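Local structure of serine--tRNA ligase, cytoplasmic (Candida albicans, 3QO8) at residues A[47-52]-A[88-93]; A[117-122]-A[338-343]; A[159-164]-A[442-447]. The protein attaches serine to tRNA(Ser) in two steps, activating the amino acid with ATP to Ser-AMP and then passing it to the acceptor end of the tRNA. One frame throughout, in Å; residues are numbered along the deposited sequence.

The three contacts are strung out along an elongated subunit. Contact 1 comes first in the chain and joins helices 30-65 and 74-107, the two long helices of the N-terminal tRNA-binding arm. Contact 2, its centre about 45 Å away, lies where the chain has left helix 74-107 and meets the loop after strand 334-338, at the border of the large mixed sheet of the catalytic core. Contact 3 ties helix 154-160 to the segment after strand 441-443; its centre is about 73 Å from that of contact 1, across the chain's centre, and about 40 Å from that of contact 2. Contacts 2 and 3 alternate along the sequence, whereas the arm closes on itself first.

Contact 1: A[47-52]-A[88-93]; sequences FDLDEH and KEIIEK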
loop_
_atom_site.group_PDB
_atom_site.type_symbol
_atom_site.label_atom_id
_atom_site.label_comp_id
_atom_site.label_asym_id
_atom_site.label_seq_id
_atom_site.Cartn_x
_atom_site.Cartn_y
_atom_site.Cartn_z
ATOM N N PHE A 47 -47.732 12.577 0.857
ATOM C CA PHE A 47 -49.007 13.266 1.035
ATOM C C PHE A 47 -49.865 12.549 2.068
ATOM O O PHE A 47 -50.455 13.184 2.940
ATOM C CB PHE A 47 -49.780 13.375 -0.286
ATOM C CG PHE A 47 -49.216 14.386 -1.235
ATOM C CD1 PHE A 47 -48.088 15.119 -0.902
ATOM C CD2 PHE A 47 -49.821 14.614 -2.462
ATOM C CE1 PHE A 47 -47.566 16.053 -1.782
ATOM C CE2 PHE A 47 -49.308 15.548 -3.343
ATOM C CZ PHE A 47 -48.180 16.268 -3.006
ATOM N N ASP A 48 -49.936 11.224 1.960
ATOM C CA ASP A 48 -50.740 10.424 2.878
ATOM C C ASP A 48 -50.224 10.563 4.316
ATOM O O ASP A 48 -50.999 10.706 5.260
ATOM C CB ASP A 48 -50.764 8.958 2.434
ATOM C CG ASP A 48 -51.944 8.191 3.011
ATOM O OD1 ASP A 48 -52.799 8.816 3.679
ATOM O OD2 ASP A 48 -52.027 6.965 2.787
ATOM N N LEU A 49 -48.908 10.536 4.473
ATOM C CA LEU A 49 -48.288 10.768 5.771
ATOM C C LEU A 49 -48.689 12.149 6.293
ATOM O O LEU A 49 -49.094 12.295 7.447
ATOM C CB LEU A 49 -46.768 10.660 5.651
ATOM C CG LEU A 49 -45.934 10.755 6.928
ATOM C CD1 LEU A 49 -46.383 9.718 7.939
ATOM C CD2 LEU A 49 -44.451 10.590 6.603
ATOM N N ASP A 50 -48.581 13.158 5.432
ATOM C CA ASP A 50 -48.984 14.520 5.777
ATOM C C ASP A 50 -50.437 14.590 6.248
ATOM O O ASP A 50 -50.747 15.228 7.260
ATOM C CB ASP A 50 -48.782 15.450 4.578
ATOM C CG ASP A 50 -47.639 16.423 4.780
ATOM O OD1 ASP A 50 -46.469 16.013 4.612
ATOM O OD2 ASP A 50 -47.914 17.598 5.106
ATOM N N GLU A 51 -51.325 13.939 5.504
ATOM C CA GLU A 51 -52.739 13.925 5.847
ATOM C C GLU A 51 -52.989 13.239 7.183
ATOM O O GLU A 51 -53.823 13.688 7.981
ATOM C CB GLU A 51 -53.546 13.230 4.752
ATOM C CG GLU A 51 -53.377 13.852 3.384
ATOM C CD GLU A 51 -54.234 13.173 2.330
ATOM O OE1 GLU A 51 -53.904 13.286 1.127
ATOM O OE2 GLU A 51 -55.236 12.529 2.708
ATOM N N HIS A 52 -52.282 12.139 7.420
ATOM C CA HIS A 52 -52.439 11.412 8.681
ATOM C C HIS A 52 -51.985 12.280 9.849
ATOM O O HIS A 52 -52.602 12.265 10.910
ATOM C CB HIS A 52 -51.689 10.074 8.649
ATOM C CG HIS A 52 -52.478 8.955 8.034
ATOM N ND1 HIS A 52 -52.807 8.921 6.695
ATOM C CD2 HIS A 52 -53.014 7.836 8.581
ATOM C CE1 HIS A 52 -53.508 7.827 6.444
ATOM N NE2 HIS A 52 -53.643 7.151 7.571
ATOM N N LYS A 88 -47.999 4.230 10.982
ATOM C CA LYS A 88 -46.870 3.317 11.109
ATOM C C LYS A 88 -46.577 2.616 9.786
ATOM O O LYS A 88 -45.427 2.544 9.347
ATOM C CB LYS A 88 -47.123 2.277 12.199
ATOM C CG LYS A 88 -47.075 2.848 13.600
ATOM C CD LYS A 88 -47.244 1.764 14.651
ATOM C CE LYS A 88 -47.411 2.384 16.029
ATOM N NZ LYS A 88 -47.569 1.341 17.092
ATOM N N GLU A 89 -47.620 2.098 9.156
ATOM C CA GLU A 89 -47.460 1.389 7.899
ATOM C C GLU A 89 -46.933 2.314 6.802
ATOM O O GLU A 89 -45.996 1.970 6.084
ATOM C CB GLU A 89 -48.782 0.749 7.479
ATOM C CG GLU A 89 -48.637 -0.242 6.343
ATOM C CD GLU A 89 -47.557 -1.268 6.622
ATOM O OE1 GLU A 89 -47.350 -1.605 7.809
ATOM O OE2 GLU A 89 -46.906 -1.726 5.658
ATOM N N ILE A 90 -47.545 3.487 6.677
ATOM C CA ILE A 90 -47.127 4.475 5.687
ATOM C C ILE A 90 -45.662 4.855 5.884
ATOM O O ILE A 90 -44.906 4.950 4.921
ATOM C CB ILE A 90 -48.008 5.737 5.754
ATOM C CG1 ILE A 90 -49.450 5.396 5.377
ATOM C CG2 ILE A 90 -47.472 6.827 4.843
ATOM C CD1 ILE A 90 -50.432 6.510 5.657
ATOM N N ILE A 91 -45.261 5.056 7.138
ATOM C CA ILE A 91 -43.880 5.419 7.452
ATOM C C ILE A 91 -42.908 4.360 6.936
ATOM O O ILE A 91 -41.837 4.676 6.405
ATOM C CB ILE A 91 -43.687 5.635 8.966
ATOM C CG1 ILE A 91 -44.279 6.981 9.375
ATOM C CG2 ILE A 91 -42.211 5.574 9.338
ATOM C CD1 ILE A 91 -44.399 7.162 10.863
ATOM N N GLU A 92 -43.306 3.103 7.080
ATOM C CA GLU A 92 -42.488 1.983 6.647
ATOM C C GLU A 92 -42.403 1.907 5.122
ATOM O O GLU A 92 -41.328 1.694 4.562
ATOM C CB GLU A 92 -43.063 0.689 7.211
ATOM C CG GLU A 92 -42.189 -0.529 7.017
ATOM C CD GLU A 92 -42.706 -1.723 7.793
ATOM O OE1 GLU A 92 -43.705 -1.564 8.528
ATOM O OE2 GLU A 92 -42.116 -2.818 7.669
ATOM N N LYS A 93 -43.540 2.082 4.453
ATOM C CA LYS A 93 -43.572 2.076 2.994
ATOM C C LYS A 93 -42.776 3.239 2.410
ATOM O O LYS A 93 -42.062 3.081 1.422
ATOM C CB LYS A 93 -45.007 2.144 2.486
ATOM C CG LYS A 93 -45.847 0.927 2.808
ATOM C CD LYS A 93 -47.272 1.122 2.316
ATOM C CE LYS A 93 -48.159 -0.046 2.710
ATOM N NZ LYS A 93 -49.582 0.203 2.356
#
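Ile90 meets His52 between two nearly antiparallel helices; the axes of these short helical segments pass 9.7 Å apart at 153°. The interaction is CH-pi: methyl CD1 of Ile90 lies over one face of the imidazole, 3.6 Å from its centroid and displaced toward the rim. Ile90 CD1 is anti to its own CA (chi2 169°), which stretches the side chain across the gap to the ring.

Apolar packing flanks this. CB of Leu49 meets CG2 of Ile90 at 4.0 Å, and methyl CD1 of Leu49 reaches CG1 of Ile91 at 3.7 Å. The Asp48 side chain crosses that of Ile90 at about a right angle, with Asp48 OD2 lying 3.3 Å from the same Ile90 CD1.

No hydrogen bond joins the two segments, but His52 NE2 bonds Glu86, one turn before Ile90 on the partner helix. His52 ND1 donates to Asp48 O at 2.9 Å, from above the carbonyl plane, while His52 N reaches this oxygen from the opposite face.

With a carbonyl and a carboxylate as partners, the ring is fixed in rotation, and it may carry both protons. Its rim thus meets polar groups while one face takes the Ile90 methyl, joining the helices of the antiparallel coiled-coil arm with which seryl-tRNA synthetases bind tRNA.

Contact 2: A[117-122]-A[338-343]; sequences VDSQDE and GIVSGE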
loop_
_atom_site.group_PDB
_atom_site.type_symbol
_atom_site.label_atom_id
_atom_site.label_comp_id
_atom_site.label_asym_id
_atom_site.label_seq_id
_atom_site.Cartn_x
_atom_site.Cartn_y
_atom_site.Cartn_z
ATOM N N VAL A 117 -18.706 11.040 -29.002
ATOM C CA VAL A 117 -19.146 10.123 -30.054
ATOM C C VAL A 117 -20.029 9.018 -29.485
ATOM O O VAL A 117 -19.662 8.366 -28.515
ATOM C CB VAL A 117 -17.949 9.479 -30.788
ATOM C CG1 VAL A 117 -18.424 8.359 -31.727
ATOM C CG2 VAL A 117 -17.182 10.533 -31.561
ATOM N N ASP A 118 -21.190 8.815 -30.095
ATOM C CA ASP A 118 -22.113 7.782 -29.654
ATOM C C ASP A 118 -21.773 6.428 -30.282
ATOM O O ASP A 118 -22.093 6.180 -31.440
ATOM C CB ASP A 118 -23.546 8.192 -30.003
ATOM C CG ASP A 118 -24.552 7.092 -29.726
ATOM O OD1 ASP A 118 -24.170 6.056 -29.139
ATOM O OD2 ASP A 118 -25.732 7.270 -30.079
ATOM N N SER A 119 -21.135 5.549 -29.514
ATOM C CA SER A 119 -20.747 4.241 -30.035
ATOM C C SER A 119 -20.303 3.308 -28.927
ATOM O O SER A 119 -19.876 3.752 -27.866
ATOM C CB SER A 119 -19.599 4.386 -31.035
ATOM O OG SER A 119 -19.200 3.117 -31.527
ATOM N N GLN A 120 -20.392 2.009 -29.185
ATOM C CA GLN A 120 -19.911 1.013 -28.240
ATOM C C GLN A 120 -18.543 0.495 -28.669
ATOM O O GLN A 120 -17.960 -0.359 -28.008
ATOM C CB GLN A 120 -20.901 -0.144 -28.152
ATOM C CG GLN A 120 -22.331 0.293 -27.897
ATOM C CD GLN A 120 -22.508 0.980 -26.553
ATOM O OE1 GLN A 120 -22.095 0.463 -25.511
ATOM N NE2 GLN A 120 -23.125 2.152 -26.572
ATOM N N ASP A 121 -18.032 1.032 -29.771
ATOM C CA ASP A 121 -16.818 0.515 -30.391
ATOM C C ASP A 121 -15.701 1.553 -30.368
ATOM O O ASP A 121 -15.785 2.583 -31.041
ATOM C CB ASP A 121 -17.122 0.094 -31.832
ATOM C CG ASP A 121 -15.957 -0.615 -32.503
ATOM O OD1 ASP A 121 -14.843 -0.640 -31.934
ATOM O OD2 ASP A 121 -16.160 -1.142 -33.621
ATOM N N GLU A 122 -14.653 1.263 -29.596
ATOM C CA GLU A 122 -13.497 2.149 -29.464
ATOM C C GLU A 122 -12.855 2.499 -30.794
ATOM O O GLU A 122 -12.118 3.485 -30.886
ATOM C CB GLU A 122 -12.431 1.525 -28.560
ATOM C CG GLU A 122 -12.806 1.437 -27.097
ATOM C CD GLU A 122 -11.714 0.781 -26.278
ATOM O OE1 GLU A 122 -10.567 0.696 -26.774
ATOM O OE2 GLU A 122 -12.003 0.343 -25.145
ATOM N N GLY A 338 -10.814 10.963 -27.892
ATOM C CA GLY A 338 -12.081 11.155 -27.216
ATOM C C GLY A 338 -12.807 9.829 -27.121
ATOM O O GLY A 338 -13.256 9.282 -28.125
ATOM N N ILE A 339 -12.926 9.315 -25.902
ATOM C CA ILE A 339 -13.487 7.988 -25.669
ATOM C C ILE A 339 -14.983 7.913 -26.002
ATOM O O ILE A 339 -15.761 8.790 -25.607
ATOM C CB ILE A 339 -13.243 7.544 -24.191
ATOM C CG1 ILE A 339 -11.747 7.550 -23.874
ATOM C CG2 ILE A 339 -13.833 6.163 -23.936
ATOM C CD1 ILE A 339 -10.916 6.594 -24.761
ATOM N N VAL A 340 -15.382 6.856 -26.708
ATOM C CA VAL A 340 -16.779 6.691 -27.124
ATOM C C VAL A 340 -17.709 6.528 -25.924
ATOM O O VAL A 340 -17.291 6.041 -24.869
ATOM C CB VAL A 340 -16.972 5.475 -28.072
ATOM C CG1 VAL A 340 -16.270 5.717 -29.407
ATOM C CG2 VAL A 340 -16.470 4.188 -27.408
ATOM N N SER A 341 -18.970 6.910 -26.101
ATOM C CA SER A 341 -19.942 6.884 -25.003
ATOM C C SER A 341 -20.025 5.532 -24.297
ATOM O O SER A 341 -20.205 5.477 -23.087
ATOM C CB SER A 341 -21.327 7.292 -25.496
ATOM O OG SER A 341 -21.718 6.506 -26.618
ATOM N N GLY A 342 -19.891 4.447 -25.055
ATOM C CA GLY A 342 -20.076 3.113 -24.514
ATOM C C GLY A 342 -18.961 2.636 -23.606
ATOM O O GLY A 342 -19.083 1.591 -22.973
ATOM N N GLU A 343 -17.884 3.415 -23.535
ATOM C CA GLU A 343 -16.720 3.091 -22.721
ATOM C C GLU A 343 -16.503 4.061 -21.554
ATOM O O GLU A 343 -15.454 4.038 -20.910
ATOM C CB GLU A 343 -15.470 3.082 -23.604
ATOM C CG GLU A 343 -15.473 1.980 -24.638
ATOM C CD GLU A 343 -15.144 0.637 -24.027
ATOM O OE1 GLU A 343 -14.063 0.525 -23.411
ATOM O OE2 GLU A 343 -15.963 -0.296 -24.151
HETATM O O HOH W 1 -15.796 11.064 -28.434
HETATM O O HOH W 2 -20.388 -0.767 -23.969
HETATM O O HOH W 3 -18.229 -0.400 -25.244
#
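The amide of Gln120 and the carboxylates of Glu122 and Glu343 are the flat groups that meet the opposite segment. Gly342 CA lies to one side of the Gln120 amide plane, displaced past the oxygen and nitrogen end, 3.5 Å from Gln120 OE1. Gln120 is bent at chi2 (-64°), which turns CD back toward Gly342; NE2 also makes a weak hydrogen bond to the carbonyl of Lys24. The two carboxylates cross with their planes 61° apart, and Glu122 OE2 comes within 2.7 Å of Glu343 OE1, close enough for two like charges that their ionisation is probably coupled. Water 3 lies between Gln120 O and Glu343 OE2.

Backbone hydrogen bonds join the loops as well. Ser341 N donates to Val117 O at 2.9 Å, and Gly342 N donates to Ser119 O at 2.9 Å. In return Ser119 N donates to Ser341 OG at 3.1 Å. That hydroxyl oxygen sits between its own backbone N and carbonyl carbon (chi1 53°), and it also bonds to the carbonyl of Lys24. Ser119 OG accepts from Asp121 N, an ST turn that curls the first loop around Val340. The valine fills the bend: its CG1 is 3.9 Å from Ser119 CB and 4.1 Å from Val117 CG1.

At the start of the second segment, Gly338 bonds to Glu126 through the backbone. The contact thus lies in the loops leading into strand 126-131 and out of strand 334-338, an antiparallel pair at the border of the largely antiparallel sheet that marks a class II synthetase core.

Contact 3: A[159-164]-A[442-447]; sequences LRLDGY and IPYIKE
Arg160 and the pair Ile445-Lys446 are joined by three hydrogen bonds. The carbonyl oxygen of Arg160, in the last turn of helix 154-160, accepts from two successive amides: Ile445 N at 2.7 Å and Lys446 N at 3.0 Å. The side chain answers: a bend at chi3 (63°) places NE, which donates to Lys446 O at 2.8 Å, nearly straight (169°) and in the guanidinium plane. A Schellman motif, in which Asp162 takes positive phi, closes the helix.

Flat groups pack beside these bonds. One face of the guanidinium is covered by Tyr444, with CD2 of the tyrosine above its centre and the two planes 27° apart. Nearer the backbone, methylene CD of Arg160 makes a CH-pi contact over the ring centre, 4.3 Å from the Tyr444 centroid.

Charges come next. Over the guanidinium face opposite Tyr444, OE1 of Glu447 stands 3.9 Å from Arg160 NH2, a long salt bridge well out of the plane, so charge alone acts. Lys446 NZ forms a salt bridge with Asp162 OD1 at 3.2 Å, from above the carboxylate plane; the other oxygen of that aspartate is bridged to Arg181.

Apolar contact comes from Leu161, whose CD2 methyl touches Tyr444 CD1 at 3.6 Å and also packs on Ile442 CG1. Leu425 of the neighbouring strand 424-426 touches both Leu161 and Ile442.

Chemically, the C-terminal segment supplies two amide donors to one carbonyl beside the Schellman turn. The arginine, fixed in rotation by its in-plane bond, holds its guanidinium between Tyr444 CD2 and Glu447, whose charge probably helps to balance it.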
loop_
_atom_site.group_PDB
_atom_site.type_symbol
_atom_site.label_atom_id
_atom_site.label_comp_id
_atom_site.label_asym_id
_atom_site.label_seq_id
_atom_site.Cartn_x
_atom_site.Cartn_y
_atom_site.Cartn_z
ATOM N N LEU A 159 14.706 -5.752 -17.887
ATOM C CA LEU A 159 15.498 -6.901 -17.466
ATOM C C LEU A 159 16.988 -6.698 -17.778
ATOM O O LEU A 159 17.844 -6.971 -16.949
ATOM C CB LEU A 159 14.990 -8.180 -18.140
ATOM C CG LEU A 159 15.456 -9.480 -17.497
ATOM C CD1 LEU A 159 14.900 -9.566 -16.086
ATOM C CD2 LEU A 159 15.014 -10.675 -18.319
ATOM N N ARG A 160 17.310 -6.222 -18.976
ATOM C CA ARG A 160 18.717 -6.056 -19.337
ATOM C C ARG A 160 19.390 -5.011 -18.444
ATOM O O ARG A 160 20.598 -5.075 -18.208
ATOM C CB ARG A 160 18.870 -5.689 -20.826
ATOM C CG ARG A 160 18.553 -6.835 -21.783
ATOM C CD ARG A 160 19.329 -6.676 -23.089
ATOM N NE ARG A 160 20.771 -6.739 -22.867
ATOM C CZ ARG A 160 21.690 -6.467 -23.793
ATOM N NH1 ARG A 160 21.322 -6.114 -25.015
ATOM N NH2 ARG A 160 22.981 -6.552 -23.496
ATOM N N LEU A 161 18.602 -4.065 -17.936
ATOM C CA LEU A 161 19.114 -3.035 -17.035
ATOM C C LEU A 161 19.233 -3.536 -15.594
ATOM O O LEU A 161 19.742 -2.832 -14.724
ATOM C CB LEU A 161 18.212 -1.793 -17.067
ATOM C CG LEU A 161 18.202 -0.994 -18.376
ATOM C CD1 LEU A 161 17.127 0.093 -18.359
ATOM C CD2 LEU A 161 19.580 -0.393 -18.635
ATOM N N ASP A 162 18.763 -4.755 -15.352
ATOM C CA ASP A 162 18.642 -5.272 -13.994
ATOM C C ASP A 162 17.826 -4.282 -13.151
ATOM O O ASP A 162 18.219 -3.931 -12.041
ATOM C CB ASP A 162 20.022 -5.479 -13.367
ATOM C CG ASP A 162 19.969 -6.300 -12.087
ATOM O OD1 ASP A 162 19.034 -7.125 -11.935
ATOM O OD2 ASP A 162 20.871 -6.119 -11.235
ATOM N N GLY A 163 16.697 -3.831 -13.689
ATOM C CA GLY A 163 15.903 -2.805 -13.031
ATOM C C GLY A 163 14.636 -3.311 -12.370
ATOM O O GLY A 163 13.875 -2.543 -11.785
ATOM N N TYR A 164 14.366 -4.604 -12.500
ATOM C CA TYR A 164 13.244 -5.191 -11.771
ATOM C C TYR A 164 13.419 -6.687 -11.700
ATOM O O TYR A 164 14.294 -7.237 -12.367
ATOM C CB TYR A 164 11.883 -4.792 -12.372
ATOM C CG TYR A 164 11.310 -5.691 -13.450
ATOM C CD1 TYR A 164 9.985 -6.099 -13.387
ATOM C CD2 TYR A 164 12.071 -6.097 -14.550
ATOM C CE1 TYR A 164 9.423 -6.906 -14.367
ATOM C CE2 TYR A 164 11.510 -6.912 -15.551
ATOM C CZ TYR A 164 10.184 -7.312 -15.444
ATOM O OH TYR A 164 9.594 -8.120 -16.403
ATOM N N ILE A 442 22.430 4.811 -18.799
ATOM C CA ILE A 442 22.776 3.667 -17.969
ATOM C C ILE A 442 22.909 2.415 -18.833
ATOM O O ILE A 442 22.067 2.156 -19.699
ATOM C CB ILE A 442 21.773 3.465 -16.812
ATOM C CG1 ILE A 442 20.363 3.199 -17.327
ATOM C CG2 ILE A 442 21.779 4.695 -15.879
ATOM C CD1 ILE A 442 19.341 2.888 -16.193
ATOM N N PRO A 443 23.990 1.648 -18.622
ATOM C CA PRO A 443 24.301 0.516 -19.501
ATOM C C PRO A 443 23.474 -0.725 -19.216
ATOM O O PRO A 443 23.056 -0.944 -18.082
ATOM C CB PRO A 443 25.775 0.236 -19.192
ATOM C CG PRO A 443 25.937 0.680 -17.771
ATOM C CD PRO A 443 25.060 1.896 -17.640
ATOM N N TYR A 444 23.239 -1.525 -20.255
ATOM C CA TYR A 444 22.691 -2.857 -20.073
ATOM C C TYR A 444 23.695 -3.639 -19.249
ATOM O O TYR A 444 24.902 -3.513 -19.448
ATOM C CB TYR A 444 22.474 -3.540 -21.420
ATOM C CG TYR A 444 21.289 -3.001 -22.198
ATOM C CD1 TYR A 444 20.157 -2.528 -21.538
ATOM C CD2 TYR A 444 21.310 -2.951 -23.584
ATOM C CE1 TYR A 444 19.079 -2.036 -22.245
ATOM C CE2 TYR A 444 20.234 -2.456 -24.301
ATOM C CZ TYR A 444 19.120 -2.004 -23.619
ATOM O OH TYR A 444 18.049 -1.512 -24.322
ATOM N N ILE A 445 23.190 -4.441 -18.325
ATOM C CA ILE A 445 24.026 -5.149 -17.367
ATOM C C ILE A 445 23.931 -6.646 -17.610
ATOM O O ILE A 445 24.853 -7.393 -17.299
ATOM C CB ILE A 445 23.553 -4.865 -15.914
ATOM C CG1 ILE A 445 23.883 -3.434 -15.506
ATOM C CG2 ILE A 445 24.177 -5.838 -14.937
ATOM C CD1 ILE A 445 23.484 -3.119 -14.088
ATOM N N LYS A 446 22.801 -7.074 -18.155
ATOM C CA LYS A 446 22.520 -8.491 -18.359
ATOM C C LYS A 446 22.123 -8.711 -19.809
ATOM O O LYS A 446 21.654 -7.785 -20.465
ATOM C CB LYS A 446 21.367 -8.936 -17.450
ATOM C CG LYS A 446 21.568 -8.582 -15.975
ATOM C CD LYS A 446 20.577 -9.287 -15.053
ATOM C CE LYS A 446 19.160 -8.791 -15.279
ATOM N NZ LYS A 446 18.199 -9.238 -14.226
ATOM N N GLU A 447 22.311 -9.931 -20.305
ATOM C CA GLU A 447 21.828 -10.301 -21.632
ATOM C C GLU A 447 20.486 -11.001 -21.482
ATOM O O GLU A 447 20.211 -11.586 -20.439
ATOM C CB GLU A 447 22.814 -11.255 -22.314
ATOM C CG GLU A 447 24.216 -10.699 -22.504
ATOM C CD GLU A 447 24.443 -10.140 -23.899
ATOM O OE1 GLU A 447 23.531 -10.252 -24.751
ATOM O OE2 GLU A 447 25.538 -9.588 -24.142
#